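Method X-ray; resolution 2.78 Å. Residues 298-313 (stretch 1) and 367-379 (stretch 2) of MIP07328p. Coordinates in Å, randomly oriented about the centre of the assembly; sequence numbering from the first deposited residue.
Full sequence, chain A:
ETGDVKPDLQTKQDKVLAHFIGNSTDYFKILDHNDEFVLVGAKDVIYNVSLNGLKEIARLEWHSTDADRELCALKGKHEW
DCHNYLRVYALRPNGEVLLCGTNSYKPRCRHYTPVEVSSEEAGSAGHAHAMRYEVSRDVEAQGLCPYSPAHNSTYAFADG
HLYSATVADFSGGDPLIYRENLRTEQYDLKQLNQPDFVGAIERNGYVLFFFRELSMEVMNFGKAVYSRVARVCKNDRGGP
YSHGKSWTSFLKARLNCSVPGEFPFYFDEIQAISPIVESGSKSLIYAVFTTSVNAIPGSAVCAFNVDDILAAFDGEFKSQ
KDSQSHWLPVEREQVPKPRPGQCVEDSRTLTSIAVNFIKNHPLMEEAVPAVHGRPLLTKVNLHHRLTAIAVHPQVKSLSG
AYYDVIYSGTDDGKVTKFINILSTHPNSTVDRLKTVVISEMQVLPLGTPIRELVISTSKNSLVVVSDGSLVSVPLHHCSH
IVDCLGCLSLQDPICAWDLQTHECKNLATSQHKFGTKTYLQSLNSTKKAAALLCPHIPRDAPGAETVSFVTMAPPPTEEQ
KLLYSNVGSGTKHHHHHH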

ATOM      1  N   GLY A 298       1.551  14.831 -11.845  1.00 45.29           N
ATOM      2  CA  GLY A 298       0.983  13.636 -12.441  1.00 48.70           C
ATOM      3  C   GLY A 298       0.864  12.523 -11.427  1.00 58.46           C
ATOM      4  O   GLY A 298       1.667  12.416 -10.496  1.00 71.56           O
ATOM      5  N   SER A 299      -0.156  11.689 -11.614  1.00 43.86           N
ATOM      6  CA  SER A 299      -0.382  10.516 -10.785  1.00 45.10           C
ATOM      7  C   SER A 299      -0.613   9.311 -11.681  1.00 49.99           C
ATOM      8  O   SER A 299      -1.063   9.446 -12.822  1.00 46.46           O
ATOM      9  CB  SER A 299      -1.583  10.705  -9.855  1.00 36.15           C
ATOM     10  OG  SER A 299      -1.438  11.882  -9.087  1.00 56.33           O
ATOM     11  N   ALA A 300      -0.307   8.129 -11.155  1.00 42.45           N
ATOM     12  CA  ALA A 300      -0.462   6.914 -11.936  1.00 38.70           C
ATOM     13  C   ALA A 300      -0.691   5.728 -11.013  1.00 39.01           C
ATOM     14  O   ALA A 300      -0.279   5.732  -9.850  1.00 53.67           O
ATOM     15  CB  ALA A 300       0.758   6.653 -12.825  1.00 55.70           C
ATOM     16  N   VAL A 301      -1.351   4.708 -11.555  1.00 32.28           N
ATOM     17  CA  VAL A 301      -1.543   3.431 -10.880  1.00 31.41           C
ATOM     18  C   VAL A 301      -0.819   2.367 -11.689  1.00 50.29           C
ATOM     19  O   VAL A 301      -1.116   2.170 -12.874  1.00 61.41           O
ATOM     20  CB  VAL A 301      -3.029   3.076 -10.725  1.00 42.30           C
ATOM     21  CG1 VAL A 301      -3.172   1.662 -10.188  1.00 31.08           C
ATOM     22  CG2 VAL A 301      -3.718   4.067  -9.807  1.00 49.63           C
ATOM     23  N   CYS A 302       0.130   1.685 -11.055  1.00 49.49           N
ATOM     24  CA  CYS A 302       0.831   0.569 -11.669  1.00 37.53           C
ATOM     25  C   CYS A 302       0.611  -0.691 -10.846  1.00 38.02           C
ATOM     26  O   CYS A 302       0.445  -0.637  -9.623  1.00 52.88           O
ATOM     27  CB  CYS A 302       2.337   0.837 -11.799  1.00 37.60           C
ATOM     28  SG  CYS A 302       2.835   1.836 -13.228  1.00 66.41           S
ATOM     29  N   ALA A 303       0.610  -1.826 -11.533  1.00 33.90           N
ATOM     30  CA  ALA A 303       0.516  -3.134 -10.902  1.00 29.92           C
ATOM     31  C   ALA A 303       1.796  -3.904 -11.178  1.00 38.49           C
ATOM     32  O   ALA A 303       2.357  -3.823 -12.275  1.00 54.95           O
ATOM     33  CB  ALA A 303      -0.694  -3.918 -11.416  1.00 34.72           C
ATOM     34  N   PHE A 304       2.260  -4.646 -10.179  1.00 36.18           N
ATOM     35  CA  PHE A 304       3.495  -5.404 -10.291  1.00 33.62           C
ATOM     36  C   PHE A 304       3.238  -6.861  -9.946  1.00 38.26           C
ATOM     37  O   PHE A 304       2.514  -7.165  -8.994  1.00 40.19           O
ATOM     38  CB  PHE A 304       4.576  -4.830  -9.376  1.00 29.37           C
ATOM     39  CG  PHE A 304       5.013  -3.446  -9.755  1.00 36.55           C
ATOM     40  CD1 PHE A 304       4.364  -2.334  -9.243  1.00 31.19           C
ATOM     41  CD2 PHE A 304       6.073  -3.258 -10.623  1.00 32.91           C
ATOM     42  CE1 PHE A 304       4.767  -1.059  -9.592  1.00 36.12           C
ATOM     43  CE2 PHE A 304       6.482  -1.988 -10.973  1.00 54.48           C
ATOM     44  CZ  PHE A 304       5.828  -0.887 -10.458  1.00 52.10           C
ATOM     45  N   ASN A 305       3.830  -7.761 -10.731  1.00 41.24           N
ATOM     46  CA  ASN A 305       3.715  -9.190 -10.478  1.00 35.28           C
ATOM     47  C   ASN A 305       4.724  -9.596  -9.410  1.00 31.26           C
ATOM     48  O   ASN A 305       5.911  -9.272  -9.512  1.00 64.88           O
ATOM     49  CB  ASN A 305       3.945  -9.978 -11.768  1.00 46.21           C
ATOM     50  CG  ASN A 305       3.508 -11.432 -11.662  1.00 51.95           C
ATOM     51  OD1 ASN A 305       3.578 -12.042 -10.594  1.00 62.97           O
ATOM     52  ND2 ASN A 305       3.058 -11.995 -12.778  1.00 59.25           N
ATOM     53  N   VAL A 306       4.243 -10.299  -8.380  1.00 35.56           N
ATOM     54  CA  VAL A 306       5.117 -10.712  -7.283  1.00 43.95           C
ATOM     55  C   VAL A 306       6.224 -11.626  -7.789  1.00 48.53           C
ATOM     56  O   VAL A 306       7.346 -11.606  -7.269  1.00 62.43           O
ATOM     57  CB  VAL A 306       4.287 -11.380  -6.169  1.00 43.34           C
ATOM     58  CG1 VAL A 306       5.182 -11.842  -5.024  1.00 32.18           C
ATOM     59  CG2 VAL A 306       3.224 -10.419  -5.664  1.00 59.81           C
ATOM     60  N   ASP A 307       5.938 -12.427  -8.816  1.00 44.70           N
ATOM     61  CA  ASP A 307       6.975 -13.268  -9.402  1.00 50.40           C
ATOM     62  C   ASP A 307       8.024 -12.435 -10.132  1.00 52.99           C
ATOM     63  O   ASP A 307       9.188 -12.843 -10.213  1.00 55.40           O
ATOM     64  CB  ASP A 307       6.346 -14.292 -10.348  1.00 74.83           C
ATOM     65  CG  ASP A 307       5.396 -15.240  -9.632  1.00100.50           C
ATOM     66  OD1 ASP A 307       5.725 -15.684  -8.510  1.00111.16           O
ATOM     67  OD2 ASP A 307       4.319 -15.538 -10.190  1.00109.72           O
ATOM     68  N   ASP A 308       7.636 -11.274 -10.665  1.00 49.91           N
ATOM     69  CA  ASP A 308       8.607 -10.375 -11.281  1.00 38.07           C
ATOM     70  C   ASP A 308       9.423  -9.622 -10.239  1.00 54.95           C
ATOM     71  O   ASP A 308      10.601  -9.329 -10.473  1.00 57.66           O
ATOM     72  CB  ASP A 308       7.905  -9.383 -12.209  1.00 41.49           C
ATOM     73  CG  ASP A 308       7.452 -10.018 -13.509  1.00 63.66           C
ATOM     74  OD1 ASP A 308       8.042 -11.045 -13.905  1.00 61.96           O
ATOM     75  OD2 ASP A 308       6.509  -9.485 -14.137  1.00 56.54           O
ATOM     76  N   ILE A 309       8.818  -9.296  -9.096  1.00 61.53           N
ATOM     77  CA  ILE A 309       9.564  -8.647  -8.023  1.00 45.13           C
ATOM     78  C   ILE A 309      10.643  -9.580  -7.495  1.00 50.71           C
ATOM     79  O   ILE A 309      11.814  -9.203  -7.374  1.00 61.71           O
ATOM     80  CB  ILE A 309       8.612  -8.198  -6.901  1.00 30.53           C
ATOM     81  CG1 ILE A 309       7.622  -7.162  -7.432  1.00 48.28           C
ATOM     82  CG2 ILE A 309       9.402  -7.642  -5.732  1.00 30.38           C
ATOM     83  CD1 ILE A 309       6.635  -6.684  -6.398  1.00 29.78           C
ATOM     84  N   LEU A 310      10.264 -10.820  -7.182  1.00 42.92           N
ATOM     85  CA  LEU A 310      11.228 -11.776  -6.650  1.00 47.46           C
ATOM     86  C   LEU A 310      12.282 -12.147  -7.685  1.00 59.05           C
ATOM     87  O   LEU A 310      13.397 -12.540  -7.322  1.00 65.27           O
ATOM     88  CB  LEU A 310      10.500 -13.025  -6.153  1.00 47.30           C
ATOM     89  CG  LEU A 310       9.512 -12.803  -5.007  1.00 49.57           C
ATOM     90  CD1 LEU A 310       8.766 -14.084  -4.676  1.00 34.46           C
ATOM     91  CD2 LEU A 310      10.244 -12.282  -3.785  1.00 33.37           C
ATOM     92  N   ALA A 311      11.954 -12.026  -8.973  1.00 44.67           N
ATOM     93  CA  ALA A 311      12.910 -12.388 -10.012  1.00 46.54           C
ATOM     94  C   ALA A 311      14.006 -11.341 -10.162  1.00 52.34           C
ATOM     95  O   ALA A 311      15.118 -11.671 -10.587  1.00 58.56           O
ATOM     96  CB  ALA A 311      12.190 -12.591 -11.346  1.00 36.60           C
ATOM     97  N   ALA A 312      13.713 -10.083  -9.823  1.00 55.02           N
ATOM     98  CA  ALA A 312      14.713  -9.029  -9.954  1.00 54.17           C
ATOM     99  C   ALA A 312      15.920  -9.289  -9.066  1.00 51.82           C
ATOM    100  O   ALA A 312      17.040  -8.888  -9.404  1.00 59.34           O
ATOM    101  CB  ALA A 312      14.096  -7.670  -9.625  1.00 34.18           C
ATOM    102  N   PHE A 313      15.718  -9.959  -7.935  1.00 46.93           N
ATOM    103  CA  PHE A 313      16.799 -10.265  -7.011  1.00 44.74           C
ATOM    104  C   PHE A 313      17.614 -11.474  -7.439  1.00 56.91           C
ATOM    105  O   PHE A 313      18.503 -11.907  -6.694  1.00 57.57           O
ATOM    106  CB  PHE A 313      16.233 -10.472  -5.606  1.00 41.62           C
ATOM    107  CG  PHE A 313      15.420  -9.312  -5.111  1.00 43.22           C
ATOM    108  CD1 PHE A 313      16.038  -8.202  -4.563  1.00 55.77           C
ATOM    109  CD2 PHE A 313      14.039  -9.328  -5.201  1.00 40.74           C
ATOM    110  CE1 PHE A 313      15.295  -7.130  -4.109  1.00 55.06           C
ATOM    111  CE2 PHE A 313      13.289  -8.259  -4.749  1.00 40.38           C
ATOM    112  CZ  PHE A 313      13.918  -7.158  -4.202  1.00 39.80           C
TER
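Stretch 2, residues 367-379: AVPAVHGRPLLTK

Stretch 2 runs back along stretch 1, its strand 377-379 antiparallel to strand 298-305 with an angle of 171° between their directions and a closest axial approach of 4.5 Å. Ser299 pairs with Lys379 through two short hydrogen bonds, Ser299 N to Lys379 O and Lys379 N to Ser299 O, both 2.6 Å. Ala300 faces Thr378 as a non-hydrogen-bonded pair, CA to CA 4.3 Å, and its CA makes a CA-H...O contact of 3.1 Å with Leu377 O. Leu377 O also accepts from Val301 N at 2.9 Å. Val301 O is satisfied not by Leu377 but by Leu376 N, at 2.7 Å and a more bent angle of 138°, where stretch 2 is no longer strand.

Beyond this point a single backbone bond remains, Val371 N to Ala303 O (2.7 Å, 171°). Within stretch 2, Gly373 N donates to Ala370 O at 2.9 Å. Apolar packing accompanies these bonds: Ala303 CB lies 3.7 Å from Leu376 CD1, and Cys302 SG 4.0 Å from Ala370 CB. Val368 points toward stretch 1, with CG1 3.6 Å from Phe304 CD2 and CG2 3.9 Å from Ala312 CB. Asn305 caps the helix that follows strand 298-305, its OD1 accepting from Asp307 N at 3.0 Å. Ser299 OG and Lys379 NZ find partners elsewhere in the structure.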

ATOM      1  N   ALA A 367      15.469  -3.029 -12.957  1.00 44.15           N
ATOM      2  CA  ALA A 367      14.276  -2.551 -12.279  1.00 35.52           C
ATOM      3  C   ALA A 367      13.118  -3.515 -12.509  1.00 34.72           C
ATOM      4  O   ALA A 367      13.127  -4.329 -13.436  1.00 48.18           O
ATOM      5  CB  ALA A 367      13.902  -1.151 -12.766  1.00 35.82           C
ATOM      6  N   VAL A 368      12.118  -3.418 -11.641  1.00 33.50           N
ATOM      7  CA  VAL A 368      10.941  -4.279 -11.722  1.00 38.67           C
ATOM      8  C   VAL A 368       9.971  -3.697 -12.742  1.00 39.73           C
ATOM      9  O   VAL A 368       9.543  -2.543 -12.600  1.00 52.50           O
ATOM     10  CB  VAL A 368      10.264  -4.437 -10.353  1.00 31.45           C
ATOM     11  CG1 VAL A 368       9.037  -5.330 -10.473  1.00 31.08           C
ATOM     12  CG2 VAL A 368      11.244  -5.000  -9.342  1.00 31.53           C
ATOM     13  N   PRO A 369       9.602  -4.443 -13.777  1.00 33.57           N
ATOM     14  CA  PRO A 369       8.660  -3.919 -14.766  1.00 46.04           C
ATOM     15  C   PRO A 369       7.220  -4.053 -14.301  1.00 47.88           C
ATOM     16  O   PRO A 369       6.842  -5.004 -13.614  1.00 51.62           O
ATOM     17  CB  PRO A 369       8.923  -4.797 -15.994  1.00 35.40           C
ATOM     18  CG  PRO A 369       9.336  -6.107 -15.405  1.00 35.23           C
ATOM     19  CD  PRO A 369      10.097  -5.784 -14.138  1.00 45.13           C
ATOM     20  N   ALA A 370       6.413  -3.071 -14.688  1.00 43.06           N
ATOM     21  CA  ALA A 370       5.001  -3.090 -14.347  1.00 40.69           C
ATOM     22  C   ALA A 370       4.246  -4.048 -15.258  1.00 49.45           C
ATOM     23  O   ALA A 370       4.666  -4.336 -16.383  1.00 47.89           O
ATOM     24  CB  ALA A 370       4.401  -1.687 -14.453  1.00 44.24           C
ATOM     25  N   VAL A 371       3.122  -4.555 -14.749  1.00 42.16           N
ATOM     26  CA  VAL A 371       2.249  -5.384 -15.569  1.00 33.29           C
ATOM     27  C   VAL A 371       1.736  -4.558 -16.739  1.00 45.79           C
ATOM     28  O   VAL A 371       1.336  -3.398 -16.574  1.00 46.47           O
ATOM     29  CB  VAL A 371       1.100  -5.949 -14.721  1.00 46.37           C
ATOM     30  CG1 VAL A 371       0.027  -6.555 -15.611  1.00 43.60           C
ATOM     31  CG2 VAL A 371       1.633  -6.989 -13.751  1.00 55.22           C
ATOM     32  N   HIS A 372       1.771  -5.151 -17.933  1.00 44.30           N
ATOM     33  CA  HIS A 372       1.443  -4.534 -19.216  1.00 39.99           C
ATOM     34  C   HIS A 372       2.475  -3.503 -19.653  1.00 38.48           C
ATOM     35  O   HIS A 372       2.322  -2.920 -20.735  1.00 55.30           O
ATOM     36  CB  HIS A 372       0.053  -3.880 -19.224  1.00 46.95           C
ATOM     37  CG  HIS A 372      -1.066  -4.834 -18.951  1.00 69.40           C
ATOM     38  ND1 HIS A 372      -2.248  -4.445 -18.360  1.00 70.41           N
ATOM     39  CD2 HIS A 372      -1.186  -6.161 -19.195  1.00 75.37           C
ATOM     40  CE1 HIS A 372      -3.047  -5.491 -18.246  1.00 68.46           C
ATOM     41  NE2 HIS A 372      -2.426  -6.545 -18.746  1.00 75.78           N
ATOM     42  N   GLY A 373       3.514  -3.251 -18.858  1.00 49.73           N
ATOM     43  CA  GLY A 373       4.564  -2.331 -19.253  1.00 43.85           C
ATOM     44  C   GLY A 373       4.168  -0.873 -19.285  1.00 37.51           C
ATOM     45  O   GLY A 373       4.886  -0.060 -19.872  1.00 42.47           O
ATOM     46  N   ARG A 374       3.046  -0.517 -18.670  1.00 44.18           N
ATOM     47  CA  ARG A 374       2.569   0.858 -18.653  1.00 46.82           C
ATOM     48  C   ARG A 374       1.605   1.012 -17.486  1.00 44.86           C
ATOM     49  O   ARG A 374       1.108   0.012 -16.954  1.00 49.34           O
ATOM     50  CB  ARG A 374       1.886   1.228 -19.979  1.00 55.44           C
ATOM     51  CG  ARG A 374       0.733   0.322 -20.373  1.00 46.71           C
ATOM     52  CD  ARG A 374      -0.096   0.930 -21.500  1.00 41.14           C
ATOM     53  NE  ARG A 374       0.710   1.306 -22.659  1.00 58.25           N
ATOM     54  CZ  ARG A 374       1.084   2.552 -22.939  1.00 74.93           C
ATOM     55  NH1 ARG A 374       0.727   3.548 -22.140  1.00 74.37           N
ATOM     56  NH2 ARG A 374       1.816   2.803 -24.016  1.00 79.80           N
ATOM     57  N   PRO A 375       1.337   2.242 -17.053  1.00 44.40           N
ATOM     58  CA  PRO A 375       0.381   2.439 -15.960  1.00 45.26           C
ATOM     59  C   PRO A 375      -1.022   2.009 -16.356  1.00 49.19           C
ATOM     60  O   PRO A 375      -1.446   2.149 -17.506  1.00 57.49           O
ATOM     61  CB  PRO A 375       0.443   3.948 -15.699  1.00 34.64           C
ATOM     62  CG  PRO A 375       1.755   4.379 -16.244  1.00 35.44           C
ATOM     63  CD  PRO A 375       2.005   3.501 -17.428  1.00 38.77           C
ATOM     64  N   LEU A 376      -1.746   1.469 -15.374  1.00 50.24           N
ATOM     65  CA  LEU A 376      -3.146   1.123 -15.583  1.00 40.20           C
ATOM     66  C   LEU A 376      -4.039   2.356 -15.616  1.00 42.00           C
ATOM     67  O   LEU A 376      -5.150   2.289 -16.153  1.00 49.75           O
ATOM     68  CB  LEU A 376      -3.612   0.167 -14.486  1.00 42.62           C
ATOM     69  CG  LEU A 376      -2.803  -1.123 -14.354  1.00 42.69           C
ATOM     70  CD1 LEU A 376      -3.339  -1.969 -13.212  1.00 32.12           C
ATOM     71  CD2 LEU A 376      -2.835  -1.897 -15.659  1.00 33.69           C
ATOM     72  N   LEU A 377      -3.576   3.471 -15.057  1.00 39.45           N
ATOM     73  CA  LEU A 377      -4.313   4.727 -15.072  1.00 41.82           C
ATOM     74  C   LEU A 377      -3.315   5.854 -14.865  1.00 46.60           C
ATOM     75  O   LEU A 377      -2.455   5.758 -13.988  1.00 52.89           O
ATOM     76  CB  LEU A 377      -5.385   4.760 -13.976  1.00 52.57           C
ATOM     77  CG  LEU A 377      -6.153   6.072 -13.794  1.00 39.15           C
ATOM     78  CD1 LEU A 377      -7.113   6.295 -14.943  1.00 54.19           C
ATOM     79  CD2 LEU A 377      -6.899   6.083 -12.475  1.00 43.17           C
ATOM     80  N   THR A 378      -3.421   6.907 -15.672  1.00 41.28           N
ATOM     81  CA  THR A 378      -2.594   8.092 -15.509  1.00 37.51           C
ATOM     82  C   THR A 378      -3.478   9.310 -15.284  1.00 56.79           C
ATOM     83  O   THR A 378      -4.577   9.410 -15.840  1.00 77.86           O
ATOM     84  CB  THR A 378      -1.688   8.330 -16.727  1.00 38.70           C
ATOM     85  OG1 THR A 378      -2.491   8.603 -17.881  1.00 66.58           O
ATOM     86  CG2 THR A 378      -0.824   7.111 -16.995  1.00 48.29           C
ATOM     87  N   LYS A 379      -2.993  10.230 -14.452  1.00 49.61           N
ATOM     88  CA  LYS A 379      -3.677  11.494 -14.175  1.00 43.20           C
ATOM     89  C   LYS A 379      -2.624  12.596 -14.206  1.00 61.68           C
ATOM     90  O   LYS A 379      -1.875  12.766 -13.240  1.00 74.48           O
ATOM     91  CB  LYS A 379      -4.404  11.456 -12.835  1.00 39.16           C
ATOM     92  CG  LYS A 379      -5.788  10.833 -12.886  1.00 44.39           C
ATOM     93  CD  LYS A 379      -6.478  10.927 -11.532  1.00 38.85           C
ATOM     94  CE  LYS A 379      -7.988  10.814 -11.671  1.00 64.83           C
ATOM     95  NZ  LYS A 379      -8.544  11.931 -12.489  1.00 84.35           N
TER